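Local coordinates for glutathione S-transferase (Rhodospirillum rubrum F11, PDB 4O7H), which probably catalyses the conjugation of glutathione to electrophilic substrates, at residues Y191-L204 / P210-F222. Numbering follows the deposited sequence. Where two conformers were deposited one is given.
Sequences YALVKSRPSFRPLL and PIRPPRHYADLDF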
ATOM      1  N   TYR A 191       1.962  21.960   7.638  1.00 10.76           N
ATOM      2  CA  TYR A 191       3.289  21.364   7.431  1.00 10.72           C
ATOM      3  C   TYR A 191       4.310  22.013   8.342  1.00 11.12           C
ATOM      4  O   TYR A 191       5.181  21.369   8.852  1.00 10.47           O
ATOM      5  CB  TYR A 191       3.723  21.436   5.976  1.00 10.87           C
ATOM      6  CG  TYR A 191       5.061  20.777   5.673  1.00  9.42           C
ATOM      7  CD1 TYR A 191       5.175  19.401   5.600  1.00  9.76           C
ATOM      8  CD2 TYR A 191       6.198  21.517   5.562  1.00  9.98           C
ATOM      9  CE1 TYR A 191       6.387  18.804   5.340  1.00  9.70           C
ATOM     10  CE2 TYR A 191       7.409  20.937   5.288  1.00 10.03           C
ATOM     11  CZ  TYR A 191       7.502  19.566   5.176  1.00 10.06           C
ATOM     12  OH  TYR A 191       8.748  18.974   4.918  1.00  9.06           O
ATOM     13  N   ALA A 192       4.212  23.318   8.532  1.00 11.74           N
ATOM     14  CA  ALA A 192       5.124  23.992   9.457  1.00 12.08           C
ATOM     15  C   ALA A 192       5.036  23.450  10.855  1.00 12.47           C
ATOM     16  O   ALA A 192       6.046  23.368  11.541  1.00 13.21           O
ATOM     17  CB  ALA A 192       4.806  25.494   9.439  1.00 12.18           C
ATOM     18  N   LEU A 193       3.821  23.099  11.282  1.00 12.41           N
ATOM     19  CA  LEU A 193       3.651  22.480  12.579  1.00 13.39           C
ATOM     20  C   LEU A 193       4.298  21.110  12.651  1.00 13.06           C
ATOM     21  O   LEU A 193       5.040  20.812  13.627  1.00 15.73           O
ATOM     22  CB  LEU A 193       2.207  22.362  12.963  1.00 15.66           C
ATOM     23  CG  LEU A 193       1.442  23.616  13.321  1.00 18.03           C
ATOM     24  CD1 LEU A 193      -0.002  23.178  13.556  1.00 18.83           C
ATOM     25  CD2 LEU A 193       2.054  24.218  14.563  1.00 19.87           C
ATOM     26  N   VAL A 194       4.153  20.310  11.591  1.00 11.42           N
ATOM     27  CA  VAL A 194       4.770  18.980  11.657  1.00 10.26           C
ATOM     28  C   VAL A 194       6.283  19.082  11.592  1.00 10.59           C
ATOM     29  O   VAL A 194       7.000  18.385  12.327  1.00 10.99           O
ATOM     30  CB  VAL A 194       4.226  18.037  10.550  1.00 10.48           C
ATOM     31  CG1 VAL A 194       4.957  16.692  10.623  1.00 10.84           C
ATOM     32  CG2 VAL A 194       2.711  17.872  10.696  1.00 10.31           C
ATOM     33  N   LYS A 195       6.764  19.902  10.672  1.00 11.11           N
ATOM     34  CA  LYS A 195       8.230  20.003  10.432  1.00 11.73           C
ATOM     35  C   LYS A 195       9.016  20.541  11.633  1.00 12.28           C
ATOM     36  O   LYS A 195      10.236  20.303  11.731  1.00 11.78           O
ATOM     37  CB  LYS A 195       8.545  20.788   9.168  1.00 12.53           C
ATOM     38  CG  LYS A 195       8.644  22.273   9.350  1.00 12.95           C
ATOM     39  CD  LYS A 195       9.031  23.014   8.037  1.00 13.33           C
ATOM     40  CE  LYS A 195      10.443  22.832   7.502  1.00 13.27           C
ATOM     41  NZ  LYS A 195      10.688  23.778   6.380  1.00 13.21           N
ATOM     42  N   SER A 196       8.301  21.223  12.532  0.50 12.32           N
ATOM     43  CA  SER A 196       8.855  21.821  13.750  0.50 13.17           C
ATOM     44  C   SER A 196       8.920  20.866  14.941  0.50 13.10           C
ATOM     45  O   SER A 196       9.389  21.239  16.005  0.50 13.92           O
ATOM     46  CB  SER A 196       8.012  23.042  14.136  0.50 12.93           C
ATOM     47  OG  SER A 196       8.188  24.122  13.223  0.50 14.47           O
ATOM     48  N   ARG A 197       8.405  19.647  14.787  1.00 12.29           N
ATOM     49  CA  ARG A 197       8.469  18.656  15.857  1.00 11.95           C
ATOM     50  C   ARG A 197       9.850  18.018  15.890  1.00 12.68           C
ATOM     51  O   ARG A 197      10.480  17.838  14.866  1.00 11.94           O
ATOM     52  CB  ARG A 197       7.378  17.596  15.664  1.00 12.40           C
ATOM     53  CG  ARG A 197       5.986  18.137  15.612  1.00 12.19           C
ATOM     54  CD  ARG A 197       4.922  17.092  15.350  1.00 13.75           C
ATOM     55  NE  ARG A 197       4.747  16.108  16.398  1.00 14.01           N
ATOM     56  CZ  ARG A 197       3.931  16.217  17.434  1.00 16.47           C
ATOM     57  NH1 ARG A 197       3.168  17.299  17.565  1.00 17.83           N
ATOM     58  NH2 ARG A 197       3.826  15.209  18.316  1.00 17.19           N
ATOM     59  N   PRO A 198      10.341  17.651  17.076  1.00 12.40           N
ATOM     60  CA  PRO A 198      11.671  17.071  17.172  1.00 13.88           C
ATOM     61  C   PRO A 198      11.827  15.809  16.336  1.00 12.97           C
ATOM     62  O   PRO A 198      12.902  15.538  15.827  1.00 13.44           O
ATOM     63  CB  PRO A 198      11.853  16.825  18.678  1.00 15.56           C
ATOM     64  CG  PRO A 198      10.876  17.704  19.339  1.00 16.04           C
ATOM     65  CD  PRO A 198       9.762  18.059  18.386  1.00 13.61           C
ATOM     66  N   SER A 199      10.720  15.070  16.143  1.00 12.38           N
ATOM     67  CA  SER A 199      10.770  13.809  15.369  1.00 12.02           C
ATOM     68  C   SER A 199      11.126  14.087  13.932  1.00 11.37           C
ATOM     69  O   SER A 199      11.627  13.213  13.230  1.00 12.42           O
ATOM     70  CB  SER A 199       9.427  13.116  15.406  1.00 12.03           C
ATOM     71  OG  SER A 199       8.434  13.990  14.911  1.00 12.27           O
ATOM     72  N   PHE A 200      10.869  15.302  13.474  1.00 10.79           N
ATOM     73  CA  PHE A 200      11.155  15.636  12.068  1.00 10.75           C
ATOM     74  C   PHE A 200      12.587  16.110  11.810  1.00 11.57           C
ATOM     75  O   PHE A 200      13.016  16.249  10.658  1.00 12.61           O
ATOM     76  CB  PHE A 200      10.192  16.720  11.565  1.00 10.27           C
ATOM     77  CG  PHE A 200       9.624  16.451  10.178  1.00 10.23           C
ATOM     78  CD1 PHE A 200       8.645  15.486   9.993  1.00 10.94           C
ATOM     79  CD2 PHE A 200      10.067  17.183   9.081  1.00 10.71           C
ATOM     80  CE1 PHE A 200       8.129  15.254   8.735  1.00 10.44           C
ATOM     81  CE2 PHE A 200       9.555  16.948   7.800  1.00 11.57           C
ATOM     82  CZ  PHE A 200       8.567  15.999   7.645  1.00 11.27           C
ATOM     83  N   ARG A 201      13.305  16.448  12.866  1.00 13.43           N
ATOM     84  CA  ARG A 201      14.575  17.170  12.736  1.00 15.03           C
ATOM     85  C   ARG A 201      15.589  16.464  11.817  1.00 14.41           C
ATOM     86  O   ARG A 201      16.181  17.129  10.967  1.00 14.16           O
ATOM     87  CB  ARG A 201      15.192  17.465  14.103  1.00 19.74           C
ATOM     88  CG  ARG A 201      16.409  18.384  13.956  1.00 24.59           C
ATOM     89  CD  ARG A 201      17.123  18.648  15.275  1.00 32.70           C
ATOM     90  NE  ARG A 201      16.689  19.916  15.853  1.00 41.10           N
ATOM     91  CZ  ARG A 201      15.708  20.071  16.748  1.00 47.21           C
ATOM     92  NH1 ARG A 201      15.032  19.024  17.236  1.00 44.71           N
ATOM     93  NH2 ARG A 201      15.408  21.299  17.173  1.00 52.51           N
ATOM     94  N   PRO A 202      15.814  15.144  11.922  1.00 14.19           N
ATOM     95  CA  PRO A 202      16.786  14.532  11.013  1.00 14.60           C
ATOM     96  C   PRO A 202      16.426  14.654   9.526  1.00 14.09           C
ATOM     97  O   PRO A 202      17.266  14.769   8.662  1.00 14.86           O
ATOM     98  CB  PRO A 202      16.773  13.026  11.413  1.00 15.62           C
ATOM     99  CG  PRO A 202      16.236  12.999  12.758  1.00 17.33           C
ATOM    100  CD  PRO A 202      15.283  14.162  12.887  1.00 15.60           C
ATOM    101  N   LEU A 203      15.130  14.654   9.222  1.00 12.24           N
ATOM    102  CA  LEU A 203      14.722  14.826   7.831  1.00 12.00           C
ATOM    103  C   LEU A 203      15.097  16.198   7.306  1.00 12.56           C
ATOM    104  O   LEU A 203      15.336  16.370   6.113  1.00 13.76           O
ATOM    105  CB  LEU A 203      13.195  14.683   7.675  1.00 12.61           C
ATOM    106  CG  LEU A 203      12.629  13.279   7.694  1.00 13.83           C
ATOM    107  CD1 LEU A 203      12.984  12.538   8.954  1.00 14.98           C
ATOM    108  CD2 LEU A 203      11.112  13.364   7.508  1.00 12.85           C
ATOM    109  N   LEU A 204      15.154  17.158   8.205  1.00 12.20           N
ATOM    110  CA  LEU A 204      15.505  18.535   7.813  1.00 12.74           C
ATOM    111  C   LEU A 204      16.972  18.751   7.710  1.00 14.17           C
ATOM    112  O   LEU A 204      17.404  19.550   6.859  1.00 15.10           O
ATOM    113  CB  LEU A 204      14.895  19.579   8.752  1.00 12.09           C
ATOM    114  CG  LEU A 204      13.382  19.502   8.849  1.00 12.38           C
ATOM    115  CD1 LEU A 204      12.926  20.672   9.719  1.00 12.79           C
ATOM    116  CD2 LEU A 204      12.719  19.544   7.484  1.00 12.65           C
ATOM    117  N   PRO A 210      24.031  14.211  -4.579  1.00 30.18           N
ATOM    118  CA  PRO A 210      24.644  15.528  -4.618  1.00 31.58           C
ATOM    119  C   PRO A 210      23.608  16.652  -4.690  1.00 32.22           C
ATOM    120  O   PRO A 210      23.876  17.719  -5.267  1.00 30.06           O
ATOM    121  CB  PRO A 210      25.390  15.480  -5.955  1.00 32.21           C
ATOM    122  CG  PRO A 210      24.427  14.766  -6.840  1.00 32.14           C
ATOM    123  CD  PRO A 210      23.778  13.717  -5.944  1.00 31.17           C
ATOM    124  N   ILE A 211      22.400  16.404  -4.188  1.00 27.66           N
ATOM    125  CA  ILE A 211      21.357  17.401  -4.353  1.00 25.38           C
ATOM    126  C   ILE A 211      21.316  18.349  -3.141  1.00 23.31           C
ATOM    127  O   ILE A 211      21.284  17.917  -1.992  1.00 22.65           O
ATOM    128  CB  ILE A 211      19.968  16.764  -4.562  1.00 25.20           C
ATOM    129  CG1 ILE A 211      19.980  15.814  -5.768  1.00 26.53           C
ATOM    130  CG2 ILE A 211      18.925  17.836  -4.777  1.00 24.51           C
ATOM    131  CD1 ILE A 211      19.957  14.351  -5.400  1.00 28.13           C
ATOM    132  N   ARG A 212      21.389  19.644  -3.407  1.00 23.90           N
ATOM    133  CA  ARG A 212      21.328  20.639  -2.337  1.00 23.73           C
ATOM    134  C   ARG A 212      19.845  20.939  -2.159  1.00 21.20           C
ATOM    135  O   ARG A 212      19.190  21.194  -3.145  1.00 19.37           O
ATOM    136  CB  ARG A 212      22.082  21.909  -2.776  1.00 24.99           C
ATOM    137  CG  ARG A 212      23.587  21.687  -2.941  1.00 28.13           C
ATOM    138  N   PRO A 213      19.285  20.815  -0.931  1.00 21.86           N
ATOM    139  CA  PRO A 213      17.867  21.172  -0.885  1.00 19.43           C
ATOM    140  C   PRO A 213      17.721  22.687  -0.988  1.00 17.92           C
ATOM    141  O   PRO A 213      18.724  23.421  -0.904  1.00 18.06           O
ATOM    142  CB  PRO A 213      17.419  20.711   0.509  1.00 20.88           C
ATOM    143  CG  PRO A 213      18.649  20.760   1.316  1.00 21.57           C
ATOM    144  CD  PRO A 213      19.781  20.402   0.391  1.00 22.53           C
ATOM    145  N   PRO A 214      16.494  23.134  -1.199  1.00 15.46           N
ATOM    146  CA  PRO A 214      16.269  24.568  -1.283  1.00 15.20           C
ATOM    147  C   PRO A 214      16.536  25.287  -0.001  1.00 13.82           C
ATOM    148  O   PRO A 214      16.533  24.687   1.085  1.00 13.73           O
ATOM    149  CB  PRO A 214      14.794  24.697  -1.671  1.00 15.96           C
ATOM    150  CG  PRO A 214      14.210  23.382  -1.518  1.00 17.71           C
ATOM    151  CD  PRO A 214      15.268  22.363  -1.482  1.00 16.21           C
ATOM    152  N   ARG A 215      16.741  26.605  -0.107  1.00 12.36           N
ATOM    153  CA  ARG A 215      17.185  27.369   1.037  1.00 13.22           C
ATOM    154  C   ARG A 215      16.157  27.390   2.181  1.00 12.45           C
ATOM    155  O   ARG A 215      16.543  27.502   3.323  1.00 14.18           O
ATOM    156  CB  ARG A 215      17.555  28.797   0.597  1.00 13.96           C
ATOM    157  CG  ARG A 215      16.443  29.706   0.095  1.00 15.61           C
ATOM    158  CD  ARG A 215      17.019  31.048  -0.422  1.00 15.40           C
ATOM    159  NE  ARG A 215      17.693  31.755   0.654  1.00 14.30           N
ATOM    160  CZ  ARG A 215      19.027  31.851   0.869  1.00 14.60           C
ATOM    161  NH1 ARG A 215      19.927  31.356   0.072  1.00 15.27           N
ATOM    162  NH2 ARG A 215      19.479  32.462   1.983  1.00 13.78           N
ATOM    163  N   HIS A 216      14.867  27.230   1.881  1.00 12.40           N
ATOM    164  CA  HIS A 216      13.819  27.251   2.911  1.00 11.14           C
ATOM    165  C   HIS A 216      13.546  25.881   3.529  1.00 10.88           C
ATOM    166  O   HIS A 216      12.762  25.730   4.463  1.00 11.16           O
ATOM    167  CB  HIS A 216      12.519  27.727   2.301  1.00 11.39           C
ATOM    168  CG  HIS A 216      11.918  26.714   1.384  1.00 11.00           C
ATOM    169  ND1 HIS A 216      12.178  26.678   0.035  1.00 11.37           N
ATOM    170  CD2 HIS A 216      11.044  25.697   1.624  1.00 10.79           C
ATOM    171  CE1 HIS A 216      11.515  25.683  -0.517  1.00 12.19           C
ATOM    172  NE2 HIS A 216      10.831  25.061   0.430  1.00 11.57           N
ATOM    173  N   TYR A 217      14.163  24.836   2.964  1.00 10.92           N
ATOM    174  CA  TYR A 217      13.830  23.452   3.366  1.00 11.63           C
ATOM    175  C   TYR A 217      13.942  23.210   4.860  1.00 11.99           C
ATOM    176  O   TYR A 217      13.043  22.612   5.476  1.00 11.93           O
ATOM    177  CB  TYR A 217      14.730  22.476   2.572  1.00 10.79           C
ATOM    178  CG  TYR A 217      14.511  21.028   2.910  1.00 10.07           C
ATOM    179  CD1 TYR A 217      13.383  20.341   2.462  1.00 10.64           C
ATOM    180  CD2 TYR A 217      15.386  20.387   3.733  1.00  9.83           C
ATOM    181  CE1 TYR A 217      13.195  19.011   2.790  1.00 10.75           C
ATOM    182  CE2 TYR A 217      15.224  19.066   4.036  1.00  9.84           C
ATOM    183  CZ  TYR A 217      14.130  18.395   3.572  1.00 10.30           C
ATOM    184  OH  TYR A 217      13.899  17.069   3.972  1.00 10.92           O
ATOM    185  N   ALA A 218      15.022  23.662   5.488  1.00 12.07           N
ATOM    186  CA  ALA A 218      15.196  23.489   6.923  1.00 13.16           C
ATOM    187  C   ALA A 218      14.728  24.698   7.738  1.00 13.46           C
ATOM    188  O   ALA A 218      14.995  24.768   8.922  1.00 15.72           O
ATOM    189  CB  ALA A 218      16.659  23.148   7.216  1.00 14.24           C
ATOM    190  N   ASP A 219      14.050  25.639   7.122  1.00 12.19           N
ATOM    191  CA  ASP A 219      13.545  26.817   7.852  1.00 12.70           C
ATOM    192  C   ASP A 219      12.211  26.491   8.541  1.00 13.89           C
ATOM    193  O   ASP A 219      11.205  26.273   7.864  1.00 14.25           O
ATOM    194  CB  ASP A 219      13.348  27.960   6.870  1.00 13.24           C
ATOM    195  CG  ASP A 219      13.031  29.288   7.551  1.00 13.87           C
ATOM    196  OD1 ASP A 219      12.952  29.325   8.803  1.00 14.77           O
ATOM    197  OD2 ASP A 219      12.810  30.287   6.819  1.00 15.76           O
ATOM    198  N   LEU A 220      12.177  26.537   9.869  1.00 14.06           N
ATOM    199  CA  LEU A 220      10.946  26.291  10.584  1.00 14.34           C
ATOM    200  C   LEU A 220       9.943  27.411  10.334  1.00 16.21           C
ATOM    201  O   LEU A 220       8.701  27.216  10.404  1.00 15.84           O
ATOM    202  CB  LEU A 220      11.234  26.072  12.067  1.00 14.90           C
ATOM    203  CG  LEU A 220      12.175  24.951  12.449  1.00 15.73           C
ATOM    204  CD1 LEU A 220      12.094  24.672  13.959  1.00 18.11           C
ATOM    205  CD2 LEU A 220      11.819  23.668  11.701  1.00 16.83           C
ATOM    206  N   ASP A 221      10.474  28.585   9.984  1.00 16.01           N
ATOM    207  CA  ASP A 221       9.639  29.768   9.755  1.00 17.62           C
ATOM    208  C   ASP A 221       9.401  30.103   8.297  1.00 16.85           C
ATOM    209  O   ASP A 221       9.030  31.245   7.962  1.00 16.56           O
ATOM    210  CB  ASP A 221      10.275  30.955  10.435  1.00 19.31           C
ATOM    211  CG  ASP A 221      10.361  30.777  11.916  1.00 21.50           C
ATOM    212  OD1 ASP A 221       9.325  30.411  12.498  1.00 23.65           O
ATOM    213  OD2 ASP A 221      11.463  30.944  12.459  1.00 23.91           O
ATOM    214  N   PHE A 222       9.535  29.101   7.428  1.00 15.51           N
ATOM    215  CA  PHE A 222       9.367  29.302   6.000  1.00 15.73           C
ATOM    216  C   PHE A 222       8.011  29.874   5.620  1.00 17.50           C
ATOM    217  O   PHE A 222       7.958  30.479   4.518  1.00 19.94           O
ATOM    218  CB  PHE A 222       9.644  28.000   5.241  1.00 14.94           C
ATOM    219  CG  PHE A 222       8.486  27.060   5.208  1.00 14.92           C
ATOM    220  CD1 PHE A 222       8.075  26.413   6.367  1.00 13.97           C
ATOM    221  CD2 PHE A 222       7.801  26.845   4.022  1.00 14.61           C
ATOM    222  CE1 PHE A 222       6.972  25.582   6.338  1.00 13.97           C
ATOM    223  CE2 PHE A 222       6.710  25.996   3.989  1.00 14.64           C
ATOM    224  CZ  PHE A 222       6.303  25.371   5.167  1.00 13.34           C
ATOM    225  OXT PHE A 222       7.036  29.736   6.396  1.00 19.35           O
TER
HETATM  226  O   HOH W   1      10.706  20.772   4.552  1.00 11.88           O
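K195, in the last turn of helix 185-195, reaches into the bends of the C-terminal tail, 210-222. Its CB lies over one face of the Y191 ring, near the rim. CG passes 4.2 Å from L220 CD2. CD comes 3.7 Å from F222 CE1. The bend at chi3 (-70°) then carries CE and NZ toward the carbonyl oxygens of Y217 and D219. K195 NZ donates to both, at 2.8 Å to Y217 O and 2.9 Å to D219 O. It meets each carbonyl from above its plane, more than 50° out, so neither bond follows a lone pair. NZ also makes an off-centre cation-pi contact with F222, 32° from the ring normal. Cut back to an alanine, this position would probably leave the carbonyls of Y217 and D219 without their ammonium partner and F222 without the aliphatic chain beside it. The F222 ring also packs against A192 CB, and its CZ meets the edge of the Y191 ring; W181 and K188 add further contacts to F222. A water joins Y191 OH to Y217 O, which thus has a second donor. L220 CD2 touches both K195 O and L204 CD1, while S196 OG touches L220 CB. Earlier in the tail, the first torsion of Y217 turns its ring away from the backbone N, and the ring runs out to helix 201-205. There Y217 OH donates to L203 O at 2.7 Å, and R14 of helix 11-22 also bonds this hydroxyl. A218 CB packs against L204 O. Three type I turns fold the tail, and the last, D219 to F222, includes an Asx turn from D221 N to D219 OD1. The tail thus folds back on the last two helices of the all-helical C-terminal domain of the glutathione S-transferase fold.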